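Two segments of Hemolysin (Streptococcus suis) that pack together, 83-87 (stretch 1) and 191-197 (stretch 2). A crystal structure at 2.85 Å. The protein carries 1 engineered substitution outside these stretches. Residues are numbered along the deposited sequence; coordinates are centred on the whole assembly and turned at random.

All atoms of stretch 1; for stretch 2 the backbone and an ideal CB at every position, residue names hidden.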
# COMPACT_ATOMS: atom_id res chain seq x y z
N ASN A 83 4.24 -6.82 -11.89
CA ASN A 83 2.95 -7.48 -12.04
C ASN A 83 2.32 -7.83 -10.70
O ASN A 83 2.98 -8.36 -9.81
CB ASN A 83 3.10 -8.75 -12.88
CG ASN A 83 1.81 -9.55 -12.97
OD1 ASN A 83 0.77 -9.03 -13.38
ND2 ASN A 83 1.87 -10.81 -12.58
N ILE A 84 1.03 -7.52 -10.56
CA ILE A 84 0.30 -7.86 -9.34
C ILE A 84 -0.77 -8.91 -9.62
O ILE A 84 -1.49 -8.83 -10.62
CB ILE A 84 -0.33 -6.61 -8.68
CG1 ILE A 84 -0.86 -6.96 -7.29
CG2 ILE A 84 -1.44 -6.05 -9.55
CD1 ILE A 84 -1.48 -5.79 -6.56
N THR A 85 -0.86 -9.88 -8.72
CA THR A 85 -1.80 -10.99 -8.87
C THR A 85 -2.62 -11.14 -7.59
O THR A 85 -2.10 -11.01 -6.49
CB THR A 85 -1.06 -12.31 -9.14
OG1 THR A 85 -0.40 -12.24 -10.41
CG2 THR A 85 -2.04 -13.48 -9.15
N ASN A 86 -3.91 -11.42 -7.75
CA ASN A 86 -4.78 -11.63 -6.60
C ASN A 86 -5.82 -12.72 -6.83
O ASN A 86 -6.70 -12.59 -7.68
CB ASN A 86 -5.47 -10.32 -6.19
CG ASN A 86 -6.04 -10.38 -4.79
OD1 ASN A 86 -5.54 -11.11 -3.93
ND2 ASN A 86 -7.10 -9.62 -4.55
N ASN A 87 -5.69 -13.81 -6.07
CA ASN A 87 -6.62 -14.92 -6.16
C ASN A 87 -7.29 -15.14 -4.81
O ASN A 87 -6.67 -15.64 -3.88
CB ASN A 87 -5.88 -16.19 -6.59
CG ASN A 87 -6.80 -17.25 -7.14
OD1 ASN A 87 -8.01 -17.23 -6.90
ND2 ASN A 87 -6.24 -18.19 -7.90
N UNK A 191 -5.54 0.01 -12.22
CA UNK A 191 -5.76 -1.41 -12.47
C UNK A 191 -5.19 -2.28 -11.36
O UNK A 191 -5.84 -3.21 -10.88
CB UNK A 191 -5.14 -1.81 -13.81
N UNK A 192 -3.95 -1.99 -10.95
CA UNK A 192 -3.31 -2.76 -9.89
C UNK A 192 -4.07 -2.59 -8.58
O UNK A 192 -4.16 -3.53 -7.78
CB UNK A 192 -1.85 -2.33 -9.72
N UNK A 193 -4.63 -1.40 -8.36
CA UNK A 193 -5.51 -1.19 -7.22
C UNK A 193 -6.79 -2.00 -7.41
O UNK A 193 -7.32 -2.57 -6.46
CB UNK A 193 -5.83 0.30 -7.04
N UNK A 194 -7.26 -2.03 -8.66
CA UNK A 194 -8.44 -2.82 -9.02
C UNK A 194 -8.19 -4.30 -8.77
O UNK A 194 -9.12 -5.08 -8.60
CB UNK A 194 -8.82 -2.59 -10.48
N UNK A 195 -6.91 -4.68 -8.75
CA UNK A 195 -6.53 -6.05 -8.45
C UNK A 195 -6.36 -6.24 -6.95
O UNK A 195 -6.72 -7.28 -6.40
CB UNK A 195 -5.24 -6.42 -9.18
N UNK A 196 -5.83 -5.21 -6.29
CA UNK A 196 -5.60 -5.27 -4.85
C UNK A 196 -6.91 -5.21 -4.06
O UNK A 196 -6.97 -5.70 -2.93
CB UNK A 196 -4.68 -4.13 -4.42
N UNK A 197 -7.94 -4.62 -4.65
CA UNK A 197 -9.22 -4.46 -3.95
C UNK A 197 -10.42 -4.95 -4.75
O UNK A 197 -11.43 -5.38 -4.17
CB UNK A 197 -9.43 -2.99 -3.59

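Residues 83-87 form part of a β-strand, and its alternation turns the CA-to-CB bonds of Ile-84 and Asn-86 toward the other segment while that of Thr-85 points away, so the strand offers a branched aliphatic group followed by a carboxamide. Residues 191-196 are the last part of a helix whose axis runs at 25° to the strand, 8.0 Å away at closest approach.

Position 191 has helical backbone angles and a CA-to-CB bond directed sideways, with nothing of stretch 1 near its ideal CB. The strand imposes no choice here; the residue is Ser-191.

Position 192 also points sideways, but its ideal CB lies 3.7 Å from Ile-84 CG2. An aliphatic side chain, or a longer one with a methylene stem, could run alongside the isoleucine. The residue is Gln-192, whose OE1 comes within 3.6 Å of Ile-84 CD1. This is packing rather than polar pairing, since a methyl offers no suitable donor.

Position 193 is directed away from the strand, and position 194 lies out of its reach. Neither is constrained by stretch 1; they are Leu-193 and Lys-194.

Position 195 is the center of the contact. Its CA-to-CB bond points toward the strand, and the ideal CB sits 3.8 Å from Ile-84 CG2 and 4.9 Å from Asn-86 CB. So close an approach favors a small or compact side chain: alanine, serine, threonine or valine would all be reasonable. The residue is Thr-195. Its CB packs against Ile-84 CG2, and its methyl CG2 lies 3.6 Å from Asn-86 CB, so this one short side chain touches both strand residues that face the helix. The backbone contributes as well: Asn-86 ND2 donates a weak hydrogen bond to Thr-195 O, 3.0 Å long but bent to 133° at the hydrogen.

Position 196 points sideways, its ideal CB 4.2 Å from Ile-84 CD1. A side chain with an aliphatic beginning would suit it, and stretch 1 supplies no charge to select the far end. Lys-196 CB comes nearest, 4.2 Å from Ile-84 CD1, and with chi1 t and chi2 p its CD also lies 4.4 Å from that methyl.

Position 197, with phi/psi of -129/-29, is the first to leave helical geometry, and its CA-to-CB bond points away. Stretch 1 leaves the choice open; Phe-197 makes no contact with the strand.

Stretch 2, residues 191-197: SQLKTKF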
# COMPACT_ATOMS: atom_id res chain seq x y z
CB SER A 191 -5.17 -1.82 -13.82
OG SER A 191 -3.78 -1.58 -13.86
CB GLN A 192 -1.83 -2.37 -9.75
CG GLN A 192 -1.57 -1.02 -9.11
CD GLN A 192 -1.33 -1.11 -7.61
OE1 GLN A 192 -1.11 -2.20 -7.08
NE2 GLN A 192 -1.37 0.03 -6.93
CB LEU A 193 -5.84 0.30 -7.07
CG LEU A 193 -4.66 1.19 -6.67
CD1 LEU A 193 -5.06 2.66 -6.72
CD2 LEU A 193 -4.14 0.82 -5.29
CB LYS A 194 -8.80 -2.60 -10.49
CG LYS A 194 -9.44 -1.26 -10.79
CD LYS A 194 -10.95 -1.35 -10.77
CE LYS A 194 -11.45 -2.18 -11.94
NZ LYS A 194 -12.92 -2.04 -12.14
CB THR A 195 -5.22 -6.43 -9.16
OG1 THR A 195 -5.41 -6.37 -10.58
CG2 THR A 195 -4.79 -7.84 -8.77
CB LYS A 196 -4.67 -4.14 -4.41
CG LYS A 196 -4.29 -4.18 -2.93
CD LYS A 196 -3.39 -5.37 -2.62
CE LYS A 196 -2.93 -5.34 -1.17
NZ LYS A 196 -1.97 -6.44 -0.87
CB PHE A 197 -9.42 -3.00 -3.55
CG PHE A 197 -8.31 -2.44 -2.71
CD1 PHE A 197 -7.29 -1.71 -3.29
CD2 PHE A 197 -8.28 -2.67 -1.34
CE1 PHE A 197 -6.26 -1.20 -2.52
CE2 PHE A 197 -7.25 -2.16 -0.57
CZ PHE A 197 -6.24 -1.43 -1.16
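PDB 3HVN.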